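Local atomic coordinates of cerato-platanin-like protein (Moniliophthora perniciosa, PDB entry 3SUM), a protein that is of undetermined function but belongs to the cerato-platanins, small fungal proteins built on a double-psi beta-barrel, whose members in this species appear to have specialised in different roles. Residues A[53-58]-A[78-83]; A[4-9]-A[84-89]; A[61-66]-A[123-128]; A[25-30]-A[39-44]. All coordinates share one frame; numbering follows the deposited sequence.

Contact 1 (A[53-58]-A[78-83]); sequences APEAQT and VDRVEE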
loop_
_atom_site.group_PDB
_atom_site.type_symbol
_atom_site.label_atom_id
_atom_site.label_comp_id
_atom_site.label_asym_id
_atom_site.label_seq_id
_atom_site.Cartn_x
_atom_site.Cartn_y
_atom_site.Cartn_z
ATOM N N ALA A 53 -1.224 6.834 3.413
ATOM C CA ALA A 53 -2.570 6.861 3.927
ATOM C C ALA A 53 -2.519 7.720 5.169
ATOM O O ALA A 53 -1.407 8.045 5.685
ATOM C CB ALA A 53 -3.034 5.434 4.247
ATOM N N PRO A 54 -3.692 8.134 5.650
ATOM C CA PRO A 54 -3.650 9.132 6.688
ATOM C C PRO A 54 -3.262 8.507 7.999
ATOM O O PRO A 54 -3.696 7.405 8.311
ATOM C CB PRO A 54 -5.125 9.591 6.816
ATOM C CG PRO A 54 -5.797 9.090 5.662
ATOM C CD PRO A 54 -5.039 7.930 5.094
ATOM N N GLU A 55 -2.581 9.291 8.821
ATOM C CA GLU A 55 -2.286 8.913 10.163
ATOM C C GLU A 55 -3.669 8.774 10.913
ATOM O O GLU A 55 -4.614 9.412 10.566
ATOM C CB GLU A 55 -1.473 10.051 10.823
ATOM C CG GLU A 55 -1.072 9.858 12.283
ATOM C CD GLU A 55 -0.224 11.075 12.830
ATOM O OE1 GLU A 55 -0.267 11.363 14.058
ATOM O OE2 GLU A 55 0.445 11.741 12.025
ATOM N N ALA A 56 -3.691 7.980 11.970
ATOM C CA ALA A 56 -4.851 7.827 12.869
ATOM C C ALA A 56 -5.768 6.871 12.231
ATOM O O ALA A 56 -6.103 5.895 12.851
ATOM C CB ALA A 56 -5.581 9.168 13.254
ATOM N N GLN A 57 -6.119 7.095 10.980
ATOM C CA GLN A 57 -6.949 6.086 10.287
ATOM C C GLN A 57 -6.185 4.824 9.927
ATOM O O GLN A 57 -6.807 3.750 9.806
ATOM C CB GLN A 57 -7.513 6.605 8.979
ATOM C CG GLN A 57 -8.451 7.672 9.007
ATOM C CD GLN A 57 -9.151 7.771 7.642
ATOM O OE1 GLN A 57 -8.740 8.578 6.843
ATOM N NE2 GLN A 57 -10.228 7.001 7.420
ATOM N N THR A 58 -4.876 4.953 9.740
ATOM C CA THR A 58 -4.016 3.796 9.359
ATOM C C THR A 58 -2.706 3.921 10.129
ATOM O O THR A 58 -2.213 5.047 10.354
ATOM C CB THR A 58 -3.656 3.788 7.845
ATOM O OG1 THR A 58 -2.817 4.930 7.554
ATOM C CG2 THR A 58 -4.966 3.933 7.026
ATOM N N VAL A 78 3.003 2.883 3.862
ATOM C CA VAL A 78 4.410 3.171 3.953
ATOM C C VAL A 78 4.666 4.674 4.059
ATOM O O VAL A 78 5.808 5.104 4.230
ATOM C CB VAL A 78 5.192 2.645 2.731
ATOM C CG1 VAL A 78 5.029 1.048 2.573
ATOM C CG2 VAL A 78 4.827 3.435 1.405
ATOM N N ASP A 79 3.599 5.469 3.998
ATOM C CA ASP A 79 3.819 6.933 4.050
ATOM C C ASP A 79 2.493 7.576 4.455
ATOM O O ASP A 79 1.493 6.861 4.668
ATOM C CB ASP A 79 4.242 7.338 2.622
ATOM C CG ASP A 79 4.830 8.751 2.536
ATOM O OD1 ASP A 79 5.058 9.416 3.578
ATOM O OD2 ASP A 79 5.022 9.155 1.383
ATOM N N ARG A 80 2.428 8.890 4.533
ATOM C CA ARG A 80 1.226 9.534 5.037
ATOM C C ARG A 80 0.744 10.480 3.965
ATOM O O ARG A 80 1.562 11.033 3.241
ATOM C CB ARG A 80 1.497 10.392 6.339
ATOM C CG ARG A 80 1.037 9.693 7.684
ATOM C CD ARG A 80 1.647 8.245 7.683
ATOM N NE ARG A 80 1.436 7.595 8.980
ATOM C CZ ARG A 80 0.418 6.797 9.217
ATOM N NH1 ARG A 80 -0.456 6.579 8.265
ATOM N NH2 ARG A 80 0.294 6.227 10.400
ATOM N N VAL A 81 -0.567 10.628 3.817
ATOM C CA VAL A 81 -1.125 11.800 3.140
ATOM C C VAL A 81 -2.005 12.378 4.236
ATOM O O VAL A 81 -2.398 11.654 5.150
ATOM C CB VAL A 81 -1.967 11.428 1.937
ATOM C CG1 VAL A 81 -1.043 11.045 0.807
ATOM C CG2 VAL A 81 -2.933 10.266 2.258
ATOM N N GLU A 82 -2.327 13.639 4.226
ATOM C CA GLU A 82 -3.182 14.045 5.367
ATOM C C GLU A 82 -4.599 14.417 4.973
ATOM O O GLU A 82 -5.166 15.400 5.475
ATOM C CB GLU A 82 -2.519 15.159 6.149
ATOM C CG GLU A 82 -1.134 14.823 6.755
ATOM C CD GLU A 82 -0.061 14.750 5.678
ATOM O OE1 GLU A 82 -0.213 15.439 4.627
ATOM O OE2 GLU A 82 0.929 14.032 5.896
ATOM N N GLU A 83 -5.158 13.640 4.054
ATOM C CA GLU A 83 -6.486 13.823 3.580
ATOM C C GLU A 83 -7.251 12.622 4.065
ATOM O O GLU A 83 -6.841 11.479 3.826
ATOM C CB GLU A 83 -6.460 13.893 2.067
ATOM C CG GLU A 83 -6.871 15.285 1.490
ATOM C CD GLU A 83 -5.918 16.465 1.716
ATOM O OE1 GLU A 83 -4.755 16.477 1.253
ATOM O OE2 GLU A 83 -6.362 17.447 2.332
HETATM O O HOH W 1 -2.264 12.021 8.324
#
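The loop 53-58 curls round the R80 guanidinium, meeting its edge with A53 O, T58 O and T58 OG1. The R80 chain leaves the backbone with an unusual first torsion (chi1 -102°), turns sharply at chi2 (51°) and then runs straight through chi3, so that CB, CG and CD pass over A53 O before the flat head arrives. T58 is held end-on by two nitrogens: NH2 of R80 gives a 2.8 Å bond to T58 O, and NH1 meets T58 OG1 at 3.0 Å. Both acceptors lie in the guanidinium plane, as does A53 O, 3.1 Å from R80 NH1. The T58 hydroxyl sits in the crowded position between its own N and carbonyl carbon (chi1 66°), where it can accept from R80 and donate to P54 O, an OG1–O distance of 2.7 Å. E55 CA stands 3.4 Å above one face of the guanidinium, toward its rim. An alanine in place of R80 would remove every side-chain bond to A53 and T58 and would probably loosen the turn. At the base, the backbones pair directly: A53 N donates to D79 O at 3.0 Å, while V81 N makes a weak return bond to A53 O. A water accepts from E55 N and donates to V81 O, and P54 CG packs 3.2 Å from E83 O. The contact continues from the pairing of strands 50-52 and 71-79; V81 lies against L86 and V88 of strand 86-89, D79 OD1 accepts from K22 N, and OD2 forms a salt bridge with K10.

Contact 2 (A[4-9]-A[84-89]); sequences LIKWDD and ANLFVG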
loop_
_atom_site.group_PDB
_atom_site.type_symbol
_atom_site.label_atom_id
_atom_site.label_comp_id
_atom_site.label_asym_id
_atom_site.label_seq_id
_atom_site.Cartn_x
_atom_site.Cartn_y
_atom_site.Cartn_z
ATOM N N LEU A 4 -10.849 6.865 -1.276
ATOM C CA LEU A 4 -10.358 7.225 -2.630
ATOM C C LEU A 4 -8.968 6.623 -2.778
ATOM O O LEU A 4 -8.229 6.459 -1.794
ATOM C CB LEU A 4 -10.181 8.767 -2.793
ATOM C CG LEU A 4 -11.429 9.637 -2.657
ATOM C CD1 LEU A 4 -11.034 11.082 -3.031
ATOM C CD2 LEU A 4 -12.477 9.157 -3.641
ATOM N N ILE A 5 -8.572 6.324 -4.020
ATOM C CA ILE A 5 -7.178 6.008 -4.211
ATOM C C ILE A 5 -6.687 6.851 -5.417
ATOM O O ILE A 5 -7.431 7.065 -6.394
ATOM C CB ILE A 5 -6.967 4.528 -4.465
ATOM C CG1 ILE A 5 -5.436 4.227 -4.499
ATOM C CG2 ILE A 5 -7.812 4.027 -5.720
ATOM C CD1 ILE A 5 -5.081 2.891 -4.034
ATOM N N LYS A 6 -5.473 7.317 -5.336
ATOM C CA LYS A 6 -4.829 8.052 -6.409
ATOM C C LYS A 6 -3.498 7.336 -6.546
ATOM O O LYS A 6 -3.128 6.530 -5.712
ATOM C CB LYS A 6 -4.535 9.495 -5.942
ATOM C CG LYS A 6 -5.872 10.312 -5.871
ATOM C CD LYS A 6 -5.565 11.665 -5.116
ATOM C CE LYS A 6 -6.822 12.496 -4.794
ATOM N NZ LYS A 6 -7.434 12.956 -6.119
ATOM N N TRP A 7 -2.821 7.590 -7.647
ATOM C CA TRP A 7 -1.579 6.940 -7.856
ATOM C C TRP A 7 -0.452 7.956 -7.921
ATOM O O TRP A 7 -0.634 9.124 -8.273
ATOM C CB TRP A 7 -1.636 6.013 -9.090
ATOM C CG TRP A 7 -1.945 6.684 -10.419
ATOM C CD1 TRP A 7 -3.152 6.766 -11.018
ATOM C CD2 TRP A 7 -1.015 7.315 -11.284
ATOM N NE1 TRP A 7 -3.024 7.407 -12.215
ATOM C CE2 TRP A 7 -1.724 7.792 -12.379
ATOM C CE3 TRP A 7 0.370 7.564 -11.205
ATOM C CZ2 TRP A 7 -1.102 8.481 -13.462
ATOM C CZ3 TRP A 7 0.992 8.223 -12.271
ATOM C CH2 TRP A 7 0.259 8.692 -13.378
ATOM N N ASP A 8 0.730 7.443 -7.650
ATOM C CA ASP A 8 1.954 8.243 -7.565
ATOM C C ASP A 8 3.088 7.250 -7.700
ATOM O O ASP A 8 3.214 6.296 -6.933
ATOM C CB ASP A 8 2.047 8.945 -6.180
ATOM C CG ASP A 8 3.230 9.918 -6.028
ATOM O OD1 ASP A 8 4.236 9.826 -6.697
ATOM O OD2 ASP A 8 3.188 10.725 -5.069
ATOM N N ASP A 9 3.984 7.587 -8.615
ATOM C CA ASP A 9 5.170 6.836 -8.913
ATOM C C ASP A 9 6.071 6.670 -7.718
ATOM O O ASP A 9 6.780 5.665 -7.617
ATOM C CB ASP A 9 5.929 7.620 -10.003
ATOM C CG ASP A 9 7.180 6.887 -10.491
ATOM O OD1 ASP A 9 6.990 5.960 -11.317
ATOM O OD2 ASP A 9 8.307 7.269 -10.068
ATOM N N ALA A 84 -8.371 12.832 4.735
ATOM C CA ALA A 84 -9.070 11.670 5.285
ATOM C C ALA A 84 -9.483 10.753 4.165
ATOM O O ALA A 84 -9.846 11.227 3.083
ATOM C CB ALA A 84 -10.338 12.083 6.122
ATOM N N ASN A 85 -9.467 9.449 4.438
ATOM C CA ASN A 85 -10.031 8.503 3.506
ATOM C C ASN A 85 -9.328 8.474 2.167
ATOM O O ASN A 85 -9.924 8.043 1.175
ATOM C CB ASN A 85 -11.514 8.815 3.305
ATOM C CG ASN A 85 -12.289 8.748 4.629
ATOM O OD1 ASN A 85 -12.071 7.851 5.431
ATOM N ND2 ASN A 85 -13.198 9.659 4.818
ATOM N N LEU A 86 -8.064 8.839 2.147
ATOM C CA LEU A 86 -7.338 8.840 0.893
ATOM C C LEU A 86 -6.151 7.842 0.956
ATOM O O LEU A 86 -5.349 7.895 1.871
ATOM C CB LEU A 86 -6.779 10.231 0.585
ATOM C CG LEU A 86 -5.860 10.279 -0.667
ATOM C CD1 LEU A 86 -6.546 9.859 -2.016
ATOM C CD2 LEU A 86 -5.251 11.711 -0.874
ATOM N N PHE A 87 -6.068 6.919 -0.011
ATOM C CA PHE A 87 -4.841 6.196 -0.244
ATOM C C PHE A 87 -4.163 6.764 -1.482
ATOM O O PHE A 87 -4.842 7.136 -2.464
ATOM C CB PHE A 87 -5.163 4.738 -0.565
ATOM C CG PHE A 87 -5.633 3.966 0.596
ATOM C CD1 PHE A 87 -4.745 3.579 1.598
ATOM C CD2 PHE A 87 -6.967 3.615 0.694
ATOM C CE1 PHE A 87 -5.186 2.854 2.683
ATOM C CE2 PHE A 87 -7.423 2.882 1.763
ATOM C CZ PHE A 87 -6.562 2.515 2.760
ATOM N N VAL A 88 -2.831 6.795 -1.464
ATOM C CA VAL A 88 -2.115 7.105 -2.678
ATOM C C VAL A 88 -1.237 5.907 -2.930
ATOM O O VAL A 88 -0.344 5.631 -2.148
ATOM C CB VAL A 88 -1.281 8.373 -2.606
ATOM C CG1 VAL A 88 -0.553 8.568 -4.017
ATOM C CG2 VAL A 88 -2.233 9.583 -2.335
ATOM N N GLY A 89 -1.416 5.230 -4.057
ATOM C CA GLY A 89 -0.674 3.997 -4.188
ATOM C C GLY A 89 0.269 4.056 -5.387
ATOM O O GLY A 89 0.216 4.941 -6.236
#
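K6 O is the best-held polar atom of the pairing, gripped by one hydrogen bond, from G89 N at 2.7 Å, nearly straight at 163° and in the carbonyl plane, and by a CA-H contact from V88 CA. K6 N in turn donates to F87 O at 2.9 Å. On one side of this pair F87 N bonds to L4 O (2.8 Å) and L4 N to N85 O; on the other D8 N reaches G89 O. These five bonds zip strands 4-7 and 86-89 together in parallel, adjacent strands of the mixed sheet that forms the double-psi beta-barrel, their axes inclined at 26°. Side chains alternate between the two faces. On that of L4, K6, L86 and V88, L86 stands with CG anti to its backbone N (chi1 174°), which turns CD1 toward the first strand: it lies 3.9 Å from L4 CB and 3.7 Å from K6 CD, the lysine chain crossing it at about a right angle. The K6 amine goes on to T111 OG1. V88 CG1, also anti to N, closes to 3.4 Å of D8 CB. On the other face, I5 CD1 meets F87 CB obliquely at 3.9 Å, and the F87 ring turns away to stack with W3. W7, its indole in the crowded position between N and the carbonyl carbon, gives NE1 to Y107 O, while I5 and F87 both pack on L66 of strand 63-68.

Contact 3 (A[61-66]-A[123-128]); sequences GSCWKL and SCCQQN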
loop_
_atom_site.group_PDB
_atom_site.type_symbol
_atom_site.label_atom_id
_atom_site.label_comp_id
_atom_site.label_asym_id
_atom_site.label_seq_id
_atom_site.Cartn_x
_atom_site.Cartn_y
_atom_site.Cartn_z
ATOM N N GLY A 61 2.986 0.858 8.329
ATOM C CA GLY A 61 3.265 -0.569 8.163
ATOM C C GLY A 61 2.040 -1.442 8.186
ATOM O O GLY A 61 2.170 -2.656 7.941
ATOM N N SER A 62 0.836 -0.884 8.347
ATOM C CA SER A 62 -0.321 -1.794 8.410
ATOM C C SER A 62 -0.648 -2.308 7.022
ATOM O O SER A 62 -0.249 -1.729 6.017
ATOM C CB SER A 62 -1.579 -1.157 9.001
ATOM O OG SER A 62 -1.850 0.087 8.371
ATOM N N CYS A 63 -1.470 -3.330 7.011
ATOM C CA CYS A 63 -1.801 -4.023 5.733
ATOM C C CYS A 63 -3.246 -3.830 5.515
ATOM O O CYS A 63 -4.038 -4.102 6.429
ATOM C CB CYS A 63 -1.504 -5.463 5.946
ATOM S SG CYS A 63 -1.751 -6.395 4.395
ATOM N N TRP A 64 -3.649 -3.404 4.309
ATOM C CA TRP A 64 -5.051 -3.087 4.049
ATOM C C TRP A 64 -5.512 -3.791 2.796
ATOM O O TRP A 64 -4.790 -3.866 1.836
ATOM C CB TRP A 64 -5.253 -1.583 3.835
ATOM C CG TRP A 64 -5.200 -0.891 5.143
ATOM C CD1 TRP A 64 -4.130 -0.767 5.915
ATOM C CD2 TRP A 64 -6.288 -0.257 5.818
ATOM N NE1 TRP A 64 -4.462 -0.113 7.060
ATOM C CE2 TRP A 64 -5.794 0.194 7.036
ATOM C CE3 TRP A 64 -7.640 -0.019 5.485
ATOM C CZ2 TRP A 64 -6.583 0.903 7.983
ATOM C CZ3 TRP A 64 -8.460 0.684 6.445
ATOM C CH2 TRP A 64 -7.909 1.148 7.668
ATOM N N LYS A 65 -6.702 -4.350 2.859
ATOM C CA LYS A 65 -7.257 -4.925 1.667
ATOM C C LYS A 65 -8.126 -3.881 0.995
ATOM O O LYS A 65 -9.047 -3.325 1.615
ATOM C CB LYS A 65 -8.144 -6.117 2.055
ATOM C CG LYS A 65 -8.569 -6.789 0.726
ATOM C CD LYS A 65 -9.396 -8.042 0.995
ATOM C CE LYS A 65 -10.874 -7.778 0.873
ATOM N NZ LYS A 65 -11.608 -9.105 0.779
ATOM N N LEU A 66 -7.895 -3.612 -0.289
ATOM C CA LEU A 66 -8.654 -2.586 -0.978
ATOM C C LEU A 66 -9.499 -3.315 -2.027
ATOM O O LEU A 66 -9.022 -4.307 -2.620
ATOM C CB LEU A 66 -7.722 -1.628 -1.743
ATOM C CG LEU A 66 -6.551 -0.990 -0.991
ATOM C CD1 LEU A 66 -5.796 0.022 -1.836
ATOM C CD2 LEU A 66 -7.139 -0.366 0.344
ATOM N N SER A 123 0.268 -10.609 7.571
ATOM C CA SER A 123 0.743 -11.721 6.679
ATOM C C SER A 123 0.199 -11.555 5.269
ATOM O O SER A 123 0.842 -11.914 4.287
ATOM C CB SER A 123 0.296 -13.079 7.277
ATOM O OG SER A 123 -1.111 -13.013 7.376
ATOM N N CYS A 124 -0.957 -10.902 5.117
ATOM C CA CYS A 124 -1.449 -10.624 3.788
ATOM C C CYS A 124 -0.524 -9.707 3.013
ATOM O O CYS A 124 -0.595 -9.621 1.796
ATOM C CB CYS A 124 -2.876 -9.985 3.862
ATOM S SG CYS A 124 -4.033 -11.072 4.660
ATOM N N CYS A 125 0.285 -8.922 3.731
ATOM C CA CYS A 125 1.261 -8.035 3.081
ATOM C C CYS A 125 2.712 -8.609 3.276
ATOM O O CYS A 125 3.675 -7.861 3.289
ATOM C CB CYS A 125 1.183 -6.628 3.693
ATOM S SG CYS A 125 -0.310 -5.757 3.142
ATOM N N GLN A 126 2.790 -9.931 3.443
ATOM C CA GLN A 126 4.053 -10.720 3.525
ATOM C C GLN A 126 4.804 -10.426 4.816
ATOM O O GLN A 126 6.005 -10.718 4.911
ATOM C CB GLN A 126 4.976 -10.410 2.318
ATOM C CG GLN A 126 4.195 -10.784 1.053
ATOM C CD GLN A 126 4.864 -10.434 -0.218
ATOM O OE1 GLN A 126 6.086 -10.472 -0.321
ATOM N NE2 GLN A 126 4.033 -10.131 -1.258
ATOM N N GLN A 127 4.111 -9.906 5.819
ATOM C CA GLN A 127 4.796 -9.610 7.050
ATOM C C GLN A 127 4.800 -10.872 7.907
ATOM O O GLN A 127 3.873 -11.670 7.868
ATOM C CB GLN A 127 4.131 -8.456 7.759
ATOM C CG GLN A 127 4.203 -7.209 6.887
ATOM C CD GLN A 127 3.407 -6.063 7.532
ATOM O OE1 GLN A 127 2.893 -6.221 8.640
ATOM N NE2 GLN A 127 3.311 -4.935 6.850
ATOM N N ASN A 128 5.819 -11.020 8.731
ATOM C CA ASN A 128 5.897 -12.257 9.507
ATOM C C ASN A 128 5.117 -12.083 10.814
ATOM O O ASN A 128 5.697 -11.960 11.894
ATOM C CB ASN A 128 7.355 -12.506 9.792
ATOM C CG ASN A 128 7.582 -13.735 10.684
ATOM O OD1 ASN A 128 6.654 -14.556 10.954
ATOM N ND2 ASN A 128 8.838 -13.909 11.083
#
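C63 turns its SG anti to the backbone N (chi1 -176°), while C125 sets its own anti to the carbonyl carbon (chi1 -74°), and the two sulphurs meet in a disulfide. This bond ties the start of strand 63-68 in the double-psi beta-barrel to the loop after strand 116-120. C63 also pairs by backbone with V120 of strand 116-120; the disulfide adds a covalent tie to the loop that follows it. C124, next to C125, forms a second disulfide with C133, and its CB touches C63 SG at 3.8 Å, so adjacent cysteines fasten the loop in two directions. Beside the sulphurs, Q127 stretches its chain out beyond CG and offers its amide to G61. G61 has a positive phi, and a side chain there would jam against the preceding carbonyl. An alanine in place of Q127 would lose the amide donor to G61 O and is likely to weaken the hold of 123-128 on the turn before the strand. Away from the disulfide, W64 NE1 bonds to S62 OG, which also bonds to E59 O. The Q127 amide lies almost in plane with its acceptor: NE2 to G61 O is 2.8 Å, with an N-H...O angle of 170°.

Contact 4 (A[25-30]-A[39-44]); sequences AALAKL and TKLGEV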
loop_
_atom_site.group_PDB
_atom_site.type_symbol
_atom_site.label_atom_id
_atom_site.label_comp_id
_atom_site.label_asym_id
_atom_site.label_seq_id
_atom_site.Cartn_x
_atom_site.Cartn_y
_atom_site.Cartn_z
ATOM N N ALA A 25 10.426 4.650 10.158
ATOM C CA ALA A 25 10.815 3.769 11.251
ATOM C C ALA A 25 10.176 2.388 11.118
ATOM O O ALA A 25 10.814 1.355 11.317
ATOM C CB ALA A 25 10.433 4.458 12.678
ATOM N N ALA A 26 8.899 2.352 10.789
ATOM C CA ALA A 26 8.226 1.085 10.628
ATOM C C ALA A 26 8.879 0.340 9.429
ATOM O O ALA A 26 9.072 -0.866 9.491
ATOM C CB ALA A 26 6.776 1.311 10.369
ATOM N N LEU A 27 9.215 1.077 8.371
ATOM C CA LEU A 27 9.868 0.485 7.169
ATOM C C LEU A 27 11.163 -0.229 7.473
ATOM O O LEU A 27 11.482 -1.286 6.850
ATOM C CB LEU A 27 10.119 1.529 6.104
ATOM C CG LEU A 27 8.831 2.178 5.540
ATOM C CD1 LEU A 27 9.173 3.237 4.453
ATOM C CD2 LEU A 27 7.877 1.117 4.991
ATOM N N ALA A 28 11.909 0.328 8.420
ATOM C CA ALA A 28 13.197 -0.248 8.840
ATOM C C ALA A 28 12.986 -1.639 9.398
ATOM O O ALA A 28 13.907 -2.458 9.413
ATOM C CB ALA A 28 13.857 0.612 9.913
ATOM N N LYS A 29 11.802 -1.902 9.913
ATOM C CA LYS A 29 11.516 -3.224 10.459
ATOM C C LYS A 29 10.787 -4.169 9.512
ATOM O O LYS A 29 10.363 -5.250 9.938
ATOM C CB LYS A 29 10.677 -3.031 11.687
ATOM C CG LYS A 29 11.545 -2.231 12.707
ATOM C CD LYS A 29 10.871 -2.119 14.121
ATOM C CE LYS A 29 9.690 -1.198 14.165
ATOM N NZ LYS A 29 9.505 -0.742 15.630
ATOM N N LEU A 30 10.651 -3.737 8.261
ATOM C CA LEU A 30 9.818 -4.418 7.304
ATOM C C LEU A 30 10.617 -4.897 6.136
ATOM O O LEU A 30 10.082 -5.092 5.049
ATOM C CB LEU A 30 8.634 -3.571 6.885
ATOM C CG LEU A 30 7.554 -3.484 7.950
ATOM C CD1 LEU A 30 6.497 -2.434 7.468
ATOM C CD2 LEU A 30 6.839 -4.832 8.156
ATOM N N THR A 39 17.238 -0.269 3.333
ATOM C CA THR A 39 17.639 1.143 3.214
ATOM C C THR A 39 16.775 1.829 2.153
ATOM O O THR A 39 16.676 3.060 2.104
ATOM C CB THR A 39 19.111 1.305 2.810
ATOM O OG1 THR A 39 19.343 0.606 1.561
ATOM C CG2 THR A 39 20.068 0.763 3.948
ATOM N N LYS A 40 16.170 1.027 1.282
ATOM C CA LYS A 40 15.405 1.566 0.157
ATOM C C LYS A 40 14.023 0.958 0.106
ATOM O O LYS A 40 13.813 -0.178 0.603
ATOM C CB LYS A 40 16.154 1.207 -1.137
ATOM C CG LYS A 40 17.358 2.177 -1.287
ATOM C CD LYS A 40 18.341 1.582 -2.228
ATOM C CE LYS A 40 19.521 2.548 -2.284
ATOM N NZ LYS A 40 19.082 3.691 -3.158
ATOM N N LEU A 41 13.103 1.678 -0.539
ATOM C CA LEU A 41 11.709 1.242 -0.560
ATOM C C LEU A 41 11.603 -0.105 -1.237
ATOM O O LEU A 41 10.755 -0.910 -0.878
ATOM C CB LEU A 41 10.842 2.252 -1.360
ATOM C CG LEU A 41 9.352 1.975 -1.258
ATOM C CD1 LEU A 41 8.898 2.378 0.139
ATOM C CD2 LEU A 41 8.703 2.876 -2.369
ATOM N N GLY A 42 12.451 -0.338 -2.232
ATOM C CA GLY A 42 12.397 -1.588 -3.028
ATOM C C GLY A 42 12.658 -2.848 -2.207
ATOM O O GLY A 42 12.339 -3.942 -2.633
ATOM N N GLU A 43 13.276 -2.695 -1.048
ATOM C CA GLU A 43 13.619 -3.844 -0.215
ATOM C C GLU A 43 12.561 -4.188 0.790
ATOM O O GLU A 43 12.668 -5.172 1.508
ATOM C CB GLU A 43 14.929 -3.607 0.526
ATOM C CG GLU A 43 16.088 -3.263 -0.410
ATOM C CD GLU A 43 17.263 -2.678 0.375
ATOM O OE1 GLU A 43 17.076 -1.785 1.226
ATOM O OE2 GLU A 43 18.370 -3.117 0.115
ATOM N N VAL A 44 11.554 -3.321 0.914
ATOM C CA VAL A 44 10.580 -3.534 1.970
ATOM C C VAL A 44 9.601 -4.610 1.531
ATOM O O VAL A 44 9.170 -4.654 0.365
ATOM C CB VAL A 44 9.823 -2.184 2.229
ATOM C CG1 VAL A 44 8.723 -2.400 3.263
ATOM C CG2 VAL A 44 10.788 -1.102 2.688
#
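V44 leads the packing of segment 39-44 on helix 24-28 and the residues after it, a contact lying against strand 50-52 of the double-psi beta-barrel. Its CB stands 4.1 Å from L30 O, the backbone carbonyl of L30. From there CG1 goes anti to the backbone N (chi1 176°), which swings this methyl in among the leucines: it lies 3.5 Å from L30 O, 3.8 Å from L30 CB and 4.0 Å from L27 CD2. The V44 side chain also packs on F50 of strand 50-52. CG1 is thus wedged between two leucines three residues apart, with L27 crossing V44 at about a right angle. L27 keeps CG anti to the carbonyl carbon (chi1 -63°) and its chain extended. This splits its methyls between two partners, CD2 to V44 and CD1 to L41. L41 starts with CB aimed away from the helix, but its CG lies anti to the backbone N (chi1 -172°) and its bent chain brings CD1 back to 4.4 Å from L27 CD1. Both L27 and L41 touch F21, and L41 also rests on F50. No hydrogen bond joins the two segments; their meeting is apolar apart from a long CA-H contact of V44 with L30 O. The 3-10 segment 41-43, which carries L41 and leads into V44, is tied to its own approach by E43, whose carboxylate reaches back over two backbone amides. E43 OE1 accepts from K40 N from above the carboxylate plane, and from T39 N at 2.6 Å, nearly along its C-O axis.

Overall arrangement
Segment 4-9 of contact 2 comes first along the chain, and its partner 84-89 follows all of contacts 4 and 1; contact 3 crosses contacts 1 and 2. Contacts 1, 2 and 3 reach the barrel's mixed sheet: contact 2 on strands 4-7 and 86-89, contact 1 at the end region of 71-79 and the loop after 50-52, contact 3 at the start of 63-68. Contacts 1 and 2 have centres about 10 Å apart and share a probable hydrogen bond from N85 N to Q57 OE1. Contacts 2 and 4, centres about 20 Å apart, lie on opposite sides of the chain's centre. L30 of contact 4 packs on G61 and Q127 of contact 3, whose disulfide ties its loop to 63-68.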